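Local coordinates for protein telomerase reverse transcriptase (PDB 6ZD1) that probably extends chromosome ends by copying a template in telomerase RNA into telomeric DNA repeats, as a reverse transcriptase, at residues Q228-K233 / H436-D441; Y276-L281 / Y374-E379; D441-V446 / L455-Q460. One frame throughout, in Å; residues are numbered along the deposited sequence.

Interaction 1: Q228-K233 / H436-D441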
ATOM      1  N   GLN A 228      23.696 -10.831   2.229  1.00107.36           N
ATOM      2  CA  GLN A 228      23.451  -9.538   2.862  1.00109.56           C
ATOM      3  C   GLN A 228      22.119  -8.940   2.426  1.00112.30           C
ATOM      4  O   GLN A 228      21.410  -8.331   3.237  1.00110.83           O
ATOM      5  CB  GLN A 228      24.606  -8.588   2.546  1.00111.50           C
ATOM      6  CG  GLN A 228      25.963  -9.106   3.012  1.00120.08           C
ATOM      7  CD  GLN A 228      27.127  -8.334   2.421  1.00136.67           C
ATOM      8  OE1 GLN A 228      27.035  -7.793   1.319  1.00146.39           O
ATOM      9  NE2 GLN A 228      28.234  -8.282   3.155  1.00139.51           N
ATOM     10  N   PHE A 229      21.757  -9.104   1.153  1.00109.10           N
ATOM     11  CA  PHE A 229      20.596  -8.427   0.585  1.00 99.08           C
ATOM     12  C   PHE A 229      19.548  -9.404   0.067  1.00 94.99           C
ATOM     13  O   PHE A 229      18.706  -9.028  -0.754  1.00 96.17           O
ATOM     14  CB  PHE A 229      21.039  -7.484  -0.533  1.00104.14           C
ATOM     15  CG  PHE A 229      22.140  -6.549  -0.127  1.00104.18           C
ATOM     16  CD1 PHE A 229      22.040  -5.814   1.043  1.00 98.42           C
ATOM     17  CD2 PHE A 229      23.281  -6.419  -0.904  1.00 99.78           C
ATOM     18  CE1 PHE A 229      23.051  -4.957   1.426  1.00 96.95           C
ATOM     19  CE2 PHE A 229      24.297  -5.563  -0.528  1.00 98.70           C
ATOM     20  CZ  PHE A 229      24.182  -4.831   0.640  1.00 98.42           C
ATOM     21  N   THR A 230      19.575 -10.649   0.537  1.00 84.49           N
ATOM     22  CA  THR A 230      18.595 -11.650   0.139  1.00 83.15           C
ATOM     23  C   THR A 230      17.819 -12.208   1.324  1.00 78.72           C
ATOM     24  O   THR A 230      17.073 -13.182   1.159  1.00 75.69           O
ATOM     25  CB  THR A 230      19.278 -12.789  -0.622  1.00 85.98           C
ATOM     26  OG1 THR A 230      20.403 -13.265   0.131  1.00 85.15           O
ATOM     27  CG2 THR A 230      19.748 -12.304  -1.986  1.00 81.87           C
ATOM     28  N   ASN A 231      17.975 -11.625   2.507  1.00 73.59           N
ATOM     29  CA  ASN A 231      17.254 -12.063   3.690  1.00 71.20           C
ATOM     30  C   ASN A 231      16.000 -11.221   3.879  1.00 70.91           C
ATOM     31  O   ASN A 231      15.958 -10.045   3.510  1.00 82.49           O
ATOM     32  CB  ASN A 231      18.132 -11.973   4.941  1.00 86.19           C
ATOM     33  CG  ASN A 231      19.365 -12.851   4.853  1.00 88.54           C
ATOM     34  OD1 ASN A 231      20.441 -12.472   5.313  1.00103.76           O
ATOM     35  ND2 ASN A 231      19.218 -14.028   4.256  1.00 83.38           N
ATOM     36  N   GLY A 232      14.976 -11.841   4.454  1.00 67.84           N
ATOM     37  CA  GLY A 232      13.745 -11.138   4.756  1.00 66.09           C
ATOM     38  C   GLY A 232      13.095 -11.720   5.990  1.00 65.16           C
ATOM     39  O   GLY A 232      13.372 -12.856   6.386  1.00 67.31           O
ATOM     40  N   LYS A 233      12.232 -10.919   6.607  1.00 72.07           N
ATOM     41  CA  LYS A 233      11.450 -11.352   7.755  1.00 76.07           C
ATOM     42  C   LYS A 233       9.993 -11.499   7.340  1.00 78.00           C
ATOM     43  O   LYS A 233       9.464 -10.678   6.583  1.00 64.24           O
ATOM     44  CB  LYS A 233      11.577 -10.372   8.926  1.00 81.84           C
ATOM     45  CG  LYS A 233      11.052 -10.928  10.246  1.00 85.11           C
ATOM     46  CD  LYS A 233      11.769 -10.319  11.446  1.00 89.14           C
ATOM     47  CE  LYS A 233      11.531  -8.821  11.544  1.00 97.45           C
ATOM     48  NZ  LYS A 233      12.217  -8.226  12.727  1.00103.28           N
ATOM     49  N   HIS A 436      18.777 -13.726 -10.924  1.00 69.82           N
ATOM     50  CA  HIS A 436      18.994 -15.086 -10.439  1.00 63.36           C
ATOM     51  C   HIS A 436      19.239 -15.104  -8.938  1.00 64.58           C
ATOM     52  O   HIS A 436      18.733 -15.983  -8.232  1.00 62.78           O
ATOM     53  CB  HIS A 436      20.163 -15.735 -11.176  1.00 60.85           C
ATOM     54  CG  HIS A 436      19.845 -16.122 -12.585  1.00 63.74           C
ATOM     55  ND1 HIS A 436      20.584 -17.049 -13.287  1.00 75.79           N
ATOM     56  CD2 HIS A 436      18.867 -15.706 -13.423  1.00 69.92           C
ATOM     57  CE1 HIS A 436      20.075 -17.187 -14.498  1.00 62.79           C
ATOM     58  NE2 HIS A 436      19.034 -16.382 -14.608  1.00 61.93           N
ATOM     59  N   SER A 437      20.015 -14.142  -8.433  1.00 63.33           N
ATOM     60  CA  SER A 437      20.280 -14.092  -6.999  1.00 64.04           C
ATOM     61  C   SER A 437      18.995 -13.873  -6.205  1.00 68.83           C
ATOM     62  O   SER A 437      18.788 -14.505  -5.163  1.00 68.83           O
ATOM     63  CB  SER A 437      21.295 -12.993  -6.691  1.00 64.51           C
ATOM     64  OG  SER A 437      21.486 -12.860  -5.294  1.00 74.14           O
ATOM     65  N   GLN A 438      18.115 -12.992  -6.688  1.00 64.08           N
ATOM     66  CA  GLN A 438      16.850 -12.763  -5.996  1.00 68.98           C
ATOM     67  C   GLN A 438      15.956 -13.996  -6.052  1.00 65.50           C
ATOM     68  O   GLN A 438      15.253 -14.305  -5.083  1.00 69.76           O
ATOM     69  CB  GLN A 438      16.130 -11.557  -6.599  1.00 69.66           C
ATOM     70  CG  GLN A 438      16.830 -10.224  -6.374  1.00 74.95           C
ATOM     71  CD  GLN A 438      16.533  -9.622  -5.014  1.00 79.21           C
ATOM     72  OE1 GLN A 438      15.373  -9.453  -4.637  1.00 83.57           O
ATOM     73  NE2 GLN A 438      17.584  -9.291  -4.269  1.00 78.10           N
ATOM     74  N   ILE A 439      15.963 -14.710  -7.178  1.00 56.66           N
ATOM     75  CA  ILE A 439      15.120 -15.894  -7.307  1.00 54.72           C
ATOM     76  C   ILE A 439      15.672 -17.039  -6.467  1.00 61.57           C
ATOM     77  O   ILE A 439      14.944 -17.668  -5.690  1.00 61.16           O
ATOM     78  CB  ILE A 439      15.000 -16.310  -8.784  1.00 60.64           C
ATOM     79  CG1 ILE A 439      14.310 -15.225  -9.607  1.00 60.47           C
ATOM     80  CG2 ILE A 439      14.255 -17.631  -8.903  1.00 52.52           C
ATOM     81  CD1 ILE A 439      14.579 -15.348 -11.093  1.00 53.51           C
ATOM     82  N   GLU A 440      16.967 -17.316  -6.599  1.00 66.86           N
ATOM     83  CA  GLU A 440      17.531 -18.548  -6.063  1.00 69.55           C
ATOM     84  C   GLU A 440      18.053 -18.416  -4.638  1.00 71.83           C
ATOM     85  O   GLU A 440      18.151 -19.431  -3.940  1.00 71.89           O
ATOM     86  CB  GLU A 440      18.661 -19.040  -6.975  1.00 63.87           C
ATOM     87  CG  GLU A 440      18.243 -19.183  -8.433  1.00 71.42           C
ATOM     88  CD  GLU A 440      19.397 -19.539  -9.355  1.00 81.64           C
ATOM     89  OE1 GLU A 440      19.142 -20.195 -10.392  1.00 57.41           O
ATOM     90  OE2 GLU A 440      20.551 -19.161  -9.049  1.00 79.01           O
ATOM     91  N   ASP A 441      18.369 -17.205  -4.177  1.00 65.73           N
ATOM     92  CA  ASP A 441      18.974 -17.020  -2.865  1.00 62.77           C
ATOM     93  C   ASP A 441      18.061 -16.304  -1.879  1.00 74.43           C
ATOM     94  O   ASP A 441      18.514 -15.939  -0.791  1.00 83.99           O
ATOM     95  CB  ASP A 441      20.295 -16.255  -2.984  1.00 75.71           C
ATOM     96  CG  ASP A 441      21.268 -16.912  -3.940  1.00 75.57           C
ATOM     97  OD1 ASP A 441      21.605 -16.286  -4.965  1.00 89.81           O
ATOM     98  OD2 ASP A 441      21.691 -18.057  -3.673  1.00 92.19           O
TER

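Interaction 2: Y276-L281 / Y374-E379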
ATOM      1  N   TYR A 276      22.855  -0.524  -2.403  1.00 87.89           N
ATOM      2  CA  TYR A 276      22.445  -1.647  -3.240  1.00 88.41           C
ATOM      3  C   TYR A 276      21.094  -1.377  -3.893  1.00 88.16           C
ATOM      4  O   TYR A 276      20.891  -1.696  -5.070  1.00 86.79           O
ATOM      5  CB  TYR A 276      22.398  -2.931  -2.411  1.00 86.52           C
ATOM      6  CG  TYR A 276      22.095  -4.181  -3.210  1.00 87.12           C
ATOM      7  CD1 TYR A 276      20.862  -4.818  -3.107  1.00 86.13           C
ATOM      8  CD2 TYR A 276      23.044  -4.727  -4.066  1.00 90.05           C
ATOM      9  CE1 TYR A 276      20.587  -5.966  -3.833  1.00 87.85           C
ATOM     10  CE2 TYR A 276      22.776  -5.871  -4.796  1.00 90.17           C
ATOM     11  CZ  TYR A 276      21.548  -6.485  -4.677  1.00 89.41           C
ATOM     12  OH  TYR A 276      21.284  -7.624  -5.406  1.00 98.97           O
ATOM     13  N   GLN A 277      20.166  -0.772  -3.151  1.00 85.63           N
ATOM     14  CA  GLN A 277      18.861  -0.458  -3.722  1.00 84.25           C
ATOM     15  C   GLN A 277      18.975   0.630  -4.780  1.00 85.48           C
ATOM     16  O   GLN A 277      18.359   0.530  -5.848  1.00 85.30           O
ATOM     17  CB  GLN A 277      17.896  -0.036  -2.614  1.00 82.87           C
ATOM     18  CG  GLN A 277      16.461   0.189  -3.064  1.00 84.74           C
ATOM     19  CD  GLN A 277      15.551   0.587  -1.911  1.00104.35           C
ATOM     20  OE1 GLN A 277      16.008   1.124  -0.899  1.00 89.37           O
ATOM     21  NE2 GLN A 277      14.257   0.318  -2.056  1.00 98.50           N
ATOM     22  N   LYS A 278      19.790   1.655  -4.522  1.00 85.49           N
ATOM     23  CA  LYS A 278      19.858   2.790  -5.438  1.00 84.57           C
ATOM     24  C   LYS A 278      20.581   2.429  -6.728  1.00 86.66           C
ATOM     25  O   LYS A 278      20.118   2.779  -7.822  1.00 85.60           O
ATOM     26  CB  LYS A 278      20.549   3.975  -4.762  1.00 85.44           C
ATOM     27  CG  LYS A 278      20.786   5.157  -5.697  1.00 83.74           C
ATOM     28  CD  LYS A 278      21.567   6.273  -5.017  1.00 89.23           C
ATOM     29  CE  LYS A 278      20.851   6.766  -3.770  1.00 91.47           C
ATOM     30  NZ  LYS A 278      21.639   7.797  -3.040  1.00 95.01           N
ATOM     31  N   TYR A 279      21.713   1.729  -6.626  1.00 86.80           N
ATOM     32  CA  TYR A 279      22.596   1.517  -7.766  1.00 88.11           C
ATOM     33  C   TYR A 279      22.464   0.145  -8.419  1.00 88.41           C
ATOM     34  O   TYR A 279      22.907  -0.015  -9.561  1.00 89.40           O
ATOM     35  CB  TYR A 279      24.058   1.724  -7.348  1.00 89.03           C
ATOM     36  CG  TYR A 279      24.381   3.120  -6.859  1.00 87.36           C
ATOM     37  CD1 TYR A 279      24.418   3.411  -5.502  1.00 92.36           C
ATOM     38  CD2 TYR A 279      24.653   4.142  -7.753  1.00 87.48           C
ATOM     39  CE1 TYR A 279      24.716   4.684  -5.051  1.00 91.13           C
ATOM     40  CE2 TYR A 279      24.951   5.418  -7.313  1.00 92.32           C
ATOM     41  CZ  TYR A 279      24.982   5.684  -5.963  1.00 92.73           C
ATOM     42  OH  TYR A 279      25.278   6.955  -5.526  1.00104.07           O
ATOM     43  N   THR A 280      21.900  -0.850  -7.736  1.00 87.76           N
ATOM     44  CA  THR A 280      21.785  -2.178  -8.326  1.00 88.96           C
ATOM     45  C   THR A 280      20.343  -2.617  -8.535  1.00 88.04           C
ATOM     46  O   THR A 280      19.971  -2.973  -9.660  1.00 87.93           O
ATOM     47  CB  THR A 280      22.539  -3.204  -7.456  1.00 92.17           C
ATOM     48  OG1 THR A 280      23.888  -2.761  -7.251  1.00 89.97           O
ATOM     49  CG2 THR A 280      22.568  -4.565  -8.134  1.00 87.25           C
ATOM     50  N   LEU A 281      19.502  -2.566  -7.498  1.00 74.91           N
ATOM     51  CA  LEU A 281      18.142  -3.085  -7.624  1.00 72.37           C
ATOM     52  C   LEU A 281      17.275  -2.179  -8.485  1.00 77.15           C
ATOM     53  O   LEU A 281      16.526  -2.656  -9.346  1.00 70.75           O
ATOM     54  CB  LEU A 281      17.507  -3.261  -6.243  1.00 72.41           C
ATOM     55  CG  LEU A 281      17.846  -4.538  -5.475  1.00 82.94           C
ATOM     56  CD1 LEU A 281      17.017  -4.626  -4.202  1.00 87.77           C
ATOM     57  CD2 LEU A 281      17.635  -5.764  -6.348  1.00 69.76           C
ATOM     58  N   TYR A 374      17.746   7.424  -8.565  1.00 92.74           N
ATOM     59  CA  TYR A 374      16.728   7.925  -7.660  1.00 76.61           C
ATOM     60  C   TYR A 374      17.266   7.878  -6.241  1.00 78.56           C
ATOM     61  O   TYR A 374      18.170   7.103  -5.921  1.00 97.86           O
ATOM     62  CB  TYR A 374      15.430   7.112  -7.752  1.00 75.19           C
ATOM     63  CG  TYR A 374      14.748   7.185  -9.095  1.00 73.37           C
ATOM     64  CD1 TYR A 374      13.954   8.273  -9.433  1.00 73.03           C
ATOM     65  CD2 TYR A 374      14.891   6.165 -10.026  1.00 72.87           C
ATOM     66  CE1 TYR A 374      13.325   8.346 -10.660  1.00 71.47           C
ATOM     67  CE2 TYR A 374      14.265   6.231 -11.259  1.00 75.81           C
ATOM     68  CZ  TYR A 374      13.481   7.326 -11.567  1.00 78.83           C
ATOM     69  OH  TYR A 374      12.850   7.407 -12.788  1.00 81.89           O
ATOM     70  N   GLY A 375      16.693   8.707  -5.392  1.00 79.19           N
ATOM     71  CA  GLY A 375      17.062   8.701  -3.995  1.00 87.28           C
ATOM     72  C   GLY A 375      16.271   7.680  -3.204  1.00 92.26           C
ATOM     73  O   GLY A 375      15.348   7.041  -3.708  1.00 92.39           O
ATOM     74  N   THR A 376      16.642   7.551  -1.939  1.00100.84           N
ATOM     75  CA  THR A 376      15.957   6.702  -0.981  1.00101.93           C
ATOM     76  C   THR A 376      15.154   7.609  -0.056  1.00100.85           C
ATOM     77  O   THR A 376      15.445   8.802   0.068  1.00 97.02           O
ATOM     78  CB  THR A 376      16.968   5.859  -0.189  1.00100.74           C
ATOM     79  OG1 THR A 376      17.834   5.160  -1.094  1.00103.43           O
ATOM     80  CG2 THR A 376      16.261   4.862   0.725  1.00105.54           C
ATOM     81  N   LEU A 377      14.091   7.061   0.541  1.00 94.53           N
ATOM     82  CA  LEU A 377      13.339   7.825   1.536  1.00 92.12           C
ATOM     83  C   LEU A 377      14.270   8.318   2.624  1.00 98.96           C
ATOM     84  O   LEU A 377      14.307   9.516   2.934  1.00105.07           O
ATOM     85  CB  LEU A 377      12.211   6.995   2.152  1.00 88.23           C
ATOM     86  CG  LEU A 377      11.512   7.764   3.285  1.00 96.66           C
ATOM     87  CD1 LEU A 377      10.876   9.032   2.738  1.00 87.99           C
ATOM     88  CD2 LEU A 377      10.499   6.919   4.006  1.00 92.34           C
ATOM     89  N   ASP A 378      15.035   7.378   3.193  1.00 91.46           N
ATOM     90  CA  ASP A 378      15.973   7.643   4.319  1.00108.13           C
ATOM     91  C   ASP A 378      17.165   8.502   3.873  1.00112.94           C
ATOM     92  O   ASP A 378      18.235   8.382   4.500  1.00116.00           O
ATOM     93  CB  ASP A 378      16.438   6.336   4.970  1.00101.26           C
ATOM     94  CG  ASP A 378      15.426   5.210   4.849  1.00107.90           C
ATOM     95  OD1 ASP A 378      14.231   5.514   4.667  1.00117.96           O
ATOM     96  OD2 ASP A 378      15.843   4.038   4.938  1.00 98.56           O
ATOM     97  N   GLU A 379      16.990   9.330   2.839  1.00116.25           N
ATOM     98  CA  GLU A 379      18.086  10.225   2.377  1.00105.17           C
ATOM     99  C   GLU A 379      17.936  11.564   3.108  1.00112.25           C
ATOM    100  O   GLU A 379      18.807  11.896   3.938  1.00123.04           O
ATOM    101  CB  GLU A 379      18.021  10.412   0.861  1.00113.35           C
ATOM    102  CG  GLU A 379      19.375  10.668   0.224  1.00112.19           C
ATOM    103  CD  GLU A 379      19.887   9.538  -0.652  1.00101.88           C
ATOM    104  OE1 GLU A 379      20.807   9.785  -1.457  1.00104.58           O
ATOM    105  OE2 GLU A 379      19.364   8.413  -0.528  1.00100.38           O
TER

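Interaction 3: D441-V446 / L455-Q460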
ATOM      1  N   ASP A 441      18.369 -17.205  -4.177  1.00 65.73           N
ATOM      2  CA  ASP A 441      18.974 -17.020  -2.865  1.00 62.77           C
ATOM      3  C   ASP A 441      18.061 -16.304  -1.879  1.00 74.43           C
ATOM      4  O   ASP A 441      18.514 -15.939  -0.791  1.00 83.99           O
ATOM      5  CB  ASP A 441      20.295 -16.255  -2.984  1.00 75.71           C
ATOM      6  CG  ASP A 441      21.268 -16.912  -3.940  1.00 75.57           C
ATOM      7  OD1 ASP A 441      21.605 -16.286  -4.965  1.00 89.81           O
ATOM      8  OD2 ASP A 441      21.691 -18.057  -3.673  1.00 92.19           O
ATOM      9  N   ALA A 442      16.795 -16.091  -2.223  1.00 79.30           N
ATOM     10  CA  ALA A 442      15.877 -15.445  -1.295  1.00 68.93           C
ATOM     11  C   ALA A 442      15.633 -16.358  -0.099  1.00 61.58           C
ATOM     12  O   ALA A 442      15.235 -17.517  -0.264  1.00 76.29           O
ATOM     13  CB  ALA A 442      14.562 -15.100  -1.991  1.00 61.06           C
ATOM     14  N   THR A 443      15.900 -15.848   1.100  1.00 63.21           N
ATOM     15  CA  THR A 443      15.672 -16.574   2.340  1.00 71.00           C
ATOM     16  C   THR A 443      14.835 -15.716   3.278  1.00 65.42           C
ATOM     17  O   THR A 443      14.798 -14.489   3.165  1.00 73.64           O
ATOM     18  CB  THR A 443      16.990 -16.967   3.030  1.00 77.75           C
ATOM     19  OG1 THR A 443      17.754 -15.789   3.322  1.00 86.22           O
ATOM     20  CG2 THR A 443      17.807 -17.890   2.141  1.00 63.95           C
ATOM     21  N   CYS A 444      14.161 -16.381   4.216  1.00 67.06           N
ATOM     22  CA  CYS A 444      13.339 -15.703   5.207  1.00 65.21           C
ATOM     23  C   CYS A 444      13.678 -16.214   6.599  1.00 70.13           C
ATOM     24  O   CYS A 444      14.143 -17.344   6.775  1.00 65.25           O
ATOM     25  CB  CYS A 444      11.835 -15.885   4.939  1.00 72.52           C
ATOM     26  SG  CYS A 444      11.172 -17.510   5.341  1.00 83.53           S
ATOM     27  N   LEU A 445      13.465 -15.348   7.584  1.00 68.36           N
ATOM     28  CA  LEU A 445      13.668 -15.675   8.988  1.00 69.59           C
ATOM     29  C   LEU A 445      12.319 -15.973   9.628  1.00 68.99           C
ATOM     30  O   LEU A 445      11.341 -15.257   9.387  1.00 74.81           O
ATOM     31  CB  LEU A 445      14.360 -14.528   9.726  1.00 70.88           C
ATOM     32  CG  LEU A 445      15.853 -14.316   9.472  1.00 72.60           C
ATOM     33  CD1 LEU A 445      16.119 -13.650   8.127  1.00 72.48           C
ATOM     34  CD2 LEU A 445      16.460 -13.507  10.603  1.00 80.77           C
ATOM     35  N   VAL A 446      12.262 -17.035  10.421  1.00 68.40           N
ATOM     36  CA  VAL A 446      11.048 -17.411  11.134  1.00 87.68           C
ATOM     37  C   VAL A 446      11.354 -17.422  12.625  1.00100.40           C
ATOM     38  O   VAL A 446      12.442 -17.835  13.046  1.00103.11           O
ATOM     39  CB  VAL A 446      10.491 -18.775  10.661  1.00 93.05           C
ATOM     40  CG1 VAL A 446      10.532 -18.869   9.141  1.00 82.31           C
ATOM     41  CG2 VAL A 446      11.243 -19.939  11.292  1.00 91.59           C
ATOM     42  N   LEU A 455      16.607 -19.797   9.524  1.00101.18           N
ATOM     43  CA  LEU A 455      16.488 -19.318   8.151  1.00 86.45           C
ATOM     44  C   LEU A 455      15.894 -20.393   7.249  1.00 88.63           C
ATOM     45  O   LEU A 455      16.273 -21.566   7.332  1.00 99.84           O
ATOM     46  CB  LEU A 455      17.847 -18.898   7.590  1.00 81.06           C
ATOM     47  CG  LEU A 455      18.213 -17.423   7.706  1.00 95.92           C
ATOM     48  CD1 LEU A 455      18.357 -17.024   9.165  1.00 99.57           C
ATOM     49  CD2 LEU A 455      19.487 -17.139   6.932  1.00 94.56           C
ATOM     50  N   PHE A 456      14.987 -19.979   6.364  1.00 90.13           N
ATOM     51  CA  PHE A 456      14.315 -20.882   5.440  1.00 76.92           C
ATOM     52  C   PHE A 456      14.394 -20.344   4.016  1.00 75.76           C
ATOM     53  O   PHE A 456      14.397 -19.133   3.790  1.00 74.37           O
ATOM     54  CB  PHE A 456      12.847 -21.087   5.826  1.00 72.99           C
ATOM     55  CG  PHE A 456      12.649 -21.995   7.005  1.00 86.94           C
ATOM     56  CD1 PHE A 456      12.943 -21.566   8.290  1.00 91.34           C
ATOM     57  CD2 PHE A 456      12.155 -23.276   6.830  1.00 94.68           C
ATOM     58  CE1 PHE A 456      12.759 -22.403   9.376  1.00 90.57           C
ATOM     59  CE2 PHE A 456      11.966 -24.115   7.909  1.00101.42           C
ATOM     60  CZ  PHE A 456      12.267 -23.678   9.185  1.00 94.28           C
ATOM     61  N   LYS A 457      14.465 -21.266   3.060  1.00 85.96           N
ATOM     62  CA  LYS A 457      14.442 -20.956   1.639  1.00 70.84           C
ATOM     63  C   LYS A 457      13.210 -21.596   1.007  1.00 76.07           C
ATOM     64  O   LYS A 457      12.632 -22.542   1.546  1.00 91.33           O
ATOM     65  CB  LYS A 457      15.724 -21.453   0.947  1.00 80.85           C
ATOM     66  CG  LYS A 457      15.960 -20.895  -0.451  1.00 82.82           C
ATOM     67  CD  LYS A 457      17.189 -21.523  -1.095  1.00 84.88           C
ATOM     68  CE  LYS A 457      18.466 -21.128  -0.367  1.00 82.69           C
ATOM     69  NZ  LYS A 457      18.754 -19.671  -0.495  1.00 82.65           N
ATOM     70  N   ARG A 458      12.808 -21.072  -0.148  1.00 77.28           N
ATOM     71  CA  ARG A 458      11.634 -21.587  -0.841  1.00 74.92           C
ATOM     72  C   ARG A 458      11.988 -22.816  -1.665  1.00 67.58           C
ATOM     73  O   ARG A 458      13.005 -22.833  -2.366  1.00 80.10           O
ATOM     74  CB  ARG A 458      11.033 -20.512  -1.743  1.00 64.65           C
ATOM     75  CG  ARG A 458      10.467 -19.329  -0.999  1.00 69.62           C
ATOM     76  CD  ARG A 458       9.488 -18.573  -1.870  1.00 69.22           C
ATOM     77  NE  ARG A 458       8.383 -19.431  -2.287  1.00 56.56           N
ATOM     78  CZ  ARG A 458       7.278 -19.622  -1.571  1.00 57.46           C
ATOM     79  NH1 ARG A 458       7.130 -19.013  -0.403  1.00 71.83           N
ATOM     80  NH2 ARG A 458       6.320 -20.421  -2.020  1.00 58.94           N
ATOM     81  N   LYS A 459      11.163 -23.860  -1.557  1.00 74.74           N
ATOM     82  CA  LYS A 459      11.286 -24.995  -2.468  1.00 76.04           C
ATOM     83  C   LYS A 459      10.956 -24.585  -3.898  1.00 71.57           C
ATOM     84  O   LYS A 459      11.626 -25.011  -4.848  1.00 65.00           O
ATOM     85  CB  LYS A 459      10.372 -26.136  -2.020  1.00 79.52           C
ATOM     86  CG  LYS A 459      10.679 -26.688  -0.636  1.00 91.22           C
ATOM     87  CD  LYS A 459       9.594 -27.649  -0.167  1.00 95.39           C
ATOM     88  CE  LYS A 459       9.389 -28.795  -1.147  1.00 87.64           C
ATOM     89  NZ  LYS A 459       8.310 -29.724  -0.699  1.00 96.49           N
ATOM     90  N   GLN A 460       9.919 -23.771  -4.066  1.00 68.73           N
ATOM     91  CA  GLN A 460       9.474 -23.311  -5.373  1.00 65.37           C
ATOM     92  C   GLN A 460       8.732 -21.998  -5.177  1.00 59.06           C
ATOM     93  O   GLN A 460       8.168 -21.746  -4.110  1.00 67.08           O
ATOM     94  CB  GLN A 460       8.582 -24.363  -6.051  1.00 58.47           C
ATOM     95  CG  GLN A 460       8.005 -23.983  -7.404  1.00 53.66           C
ATOM     96  CD  GLN A 460       9.061 -23.802  -8.477  1.00 58.34           C
ATOM     97  OE1 GLN A 460       9.748 -22.782  -8.520  1.00 57.49           O
ATOM     98  NE2 GLN A 460       9.188 -24.790  -9.360  1.00 53.82           N
TER

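Interaction 1: Q228-K233 / H436-D441
Ser-437 begins the contact by turning its hydroxyl to the methyl of Thr-230. Its OG is anti to its own backbone N (chi1 175°) and lies 3.8 Å from Thr-230 CG2. On the helix side the same OG makes a weak hydrogen bond to Asp-441 OD1, one turn further on. The Thr-230 methyl also lies 4.0 Å from Ser-437 O, so it rests against the last turn of helix 428-440. Gln-438 comes next. Its side chain bends at chi2 (-82°), which swings CD out of an extended course. The amide end then approaches the backbone of the other segment, with NE2 3.7 Å from Phe-229 O. Leu-281 of helix 263-298, Phe-466 and Leu-468 pack around this side chain. Helix 428-440 is also tied to helix 349-359, by the salt bridge of Glu-440 to Lys-353. Asp-441 leaves the helical conformation, although its N still bonds to Ser-437 O. It brings the closest approach: its carbonyl O lies 3.2 Å from Thr-230 CB and 3.4 Å from Thr-230 OG1. Asp-441 CB meets Thr-230 CG2 at 4.1 Å. Thr-230 is thus buried against the helix end: its methyl rests near Ser-437, and its CB lies closest to the Asp-441 carbonyl. The Asp-441 carboxylate lies farther from Thr-230 than its CB does. Its OD2 lies close to Glu-224 OE2, and such like charges may raise the affinity of one of them for a proton. Beyond Asp-441 the chain enters strand 443-446, which runs parallel to strand 231-237, and Thr-230 and Thr-443 share a backbone hydrogen bond. A helix running through a short turn into a strand of a mixed sheet, beside the hairpin 231-249, is consistent with the fingers region of a reverse transcriptase.

Interaction 2: Y276-L281 / Y374-E379
A salt bridge from Lys-278 to Glu-379 joins the long helix 263-298 to a type I beta turn, Thr-376 to Glu-379, in the loop after strand 368-372. Lys-278 NZ donates to Glu-379 OE1 at 2.7 Å, on the syn lone pair, the side of the other oxygen. The two side chains cross at about a right angle. The lysine reaches this point along the backbone of Tyr-374. Its CG, CD and CE pass the Tyr-374 carbonyl O, with CG at 3.3 Å and CE at 3.5 Å. A bend at chi3 (-58°) places CE there. The opposite side of Lys-278 CG lies over the centre of the Tyr-279 ring, 3.9 Å above its plane. The lysine stem is therefore buried between a ring and a carbonyl. By its place in the chain the loop probably belongs to the insertion that telomerases carry within their fingers. Gly-375 and Leu-377 of this loop form backbone hydrogen bonds to Met-667 and Gly-665, just after helix 642-664. Glu-379 is held at both oxygens. Its chain bends at chi2 (111°), and OE2 accepts from Thr-376 N at 3.2 Å, the donor lying above the carboxylate plane (55°). Beside it, Gln-277 OE1 touches Thr-376 CG2 at 4.1 Å. Tyr-374 turns its hydroxyl to Arg-372 NE, to which it is hydrogen-bonded.

Interaction 3: D441-V446 / L455-Q460
Val-446 meets the ring of Phe-456 with both methyls. Val-446 CG2 lies 3.5 Å from Phe-456 CE1, and Val-446 CG1 is 3.7 Å from Phe-456 CD1. The two side chains cross at about a right angle. Cys-444 SG packs on Phe-456 CB at 4.0 Å. Leu-445 and Leu-455 lie side by side on the other face of the sheet and point the same way, with Leu-445 CG 3.7 Å from Leu-455 CD1. Between these faces Cys-444 and Phe-456 form an antiparallel hydrogen-bonded pair, and each N donates to the other's O at 2.8 Å. Further out, Lys-457 bends at chi3 and chi4. Its NZ comes to 3.3 Å from Thr-443 CG2, while Asp-441 OD2 stays 4.6 Å away. At the far end Arg-458 grips Gln-460 O side-on with NE and NH2. Its NH1 bonds to Tyr-212 OH, and NH2 also forms a salt bridge to Asp-345. Strands 443-446 and 454-458 form a beta hairpin flanked in the mixed sheet by strands 231-237 and 217-220. It is joined by backbone bonds and apolar side chains. The lysine and aspartate, not in contact, may attract each other weakly. The arginine's N-H groups go to Gln-460 O, Tyr-212 and Asp-345.

Interactions 1 and 3 share Asp-441, and their centres are 8 Å apart. Helix 428-440 ends in interaction 1, and after a short turn the chain enters the hairpin of interaction 3. Strand 231-237 completes the join: Gly-232 O lies 2.8 Å from Leu-445 N, a probable hydrogen bond. Interaction 2 lies about 17 Å from interaction 1, centre to centre. They still touch, because the rings of Phe-229 and Tyr-276 stack, with Phe-229 CD2 3.4 Å from Tyr-276 CG. Interactions 2 and 3 do not meet; their nearest atoms are about 9 Å apart. All three lie within the reverse transcriptase region, and the structure is the apo enzyme.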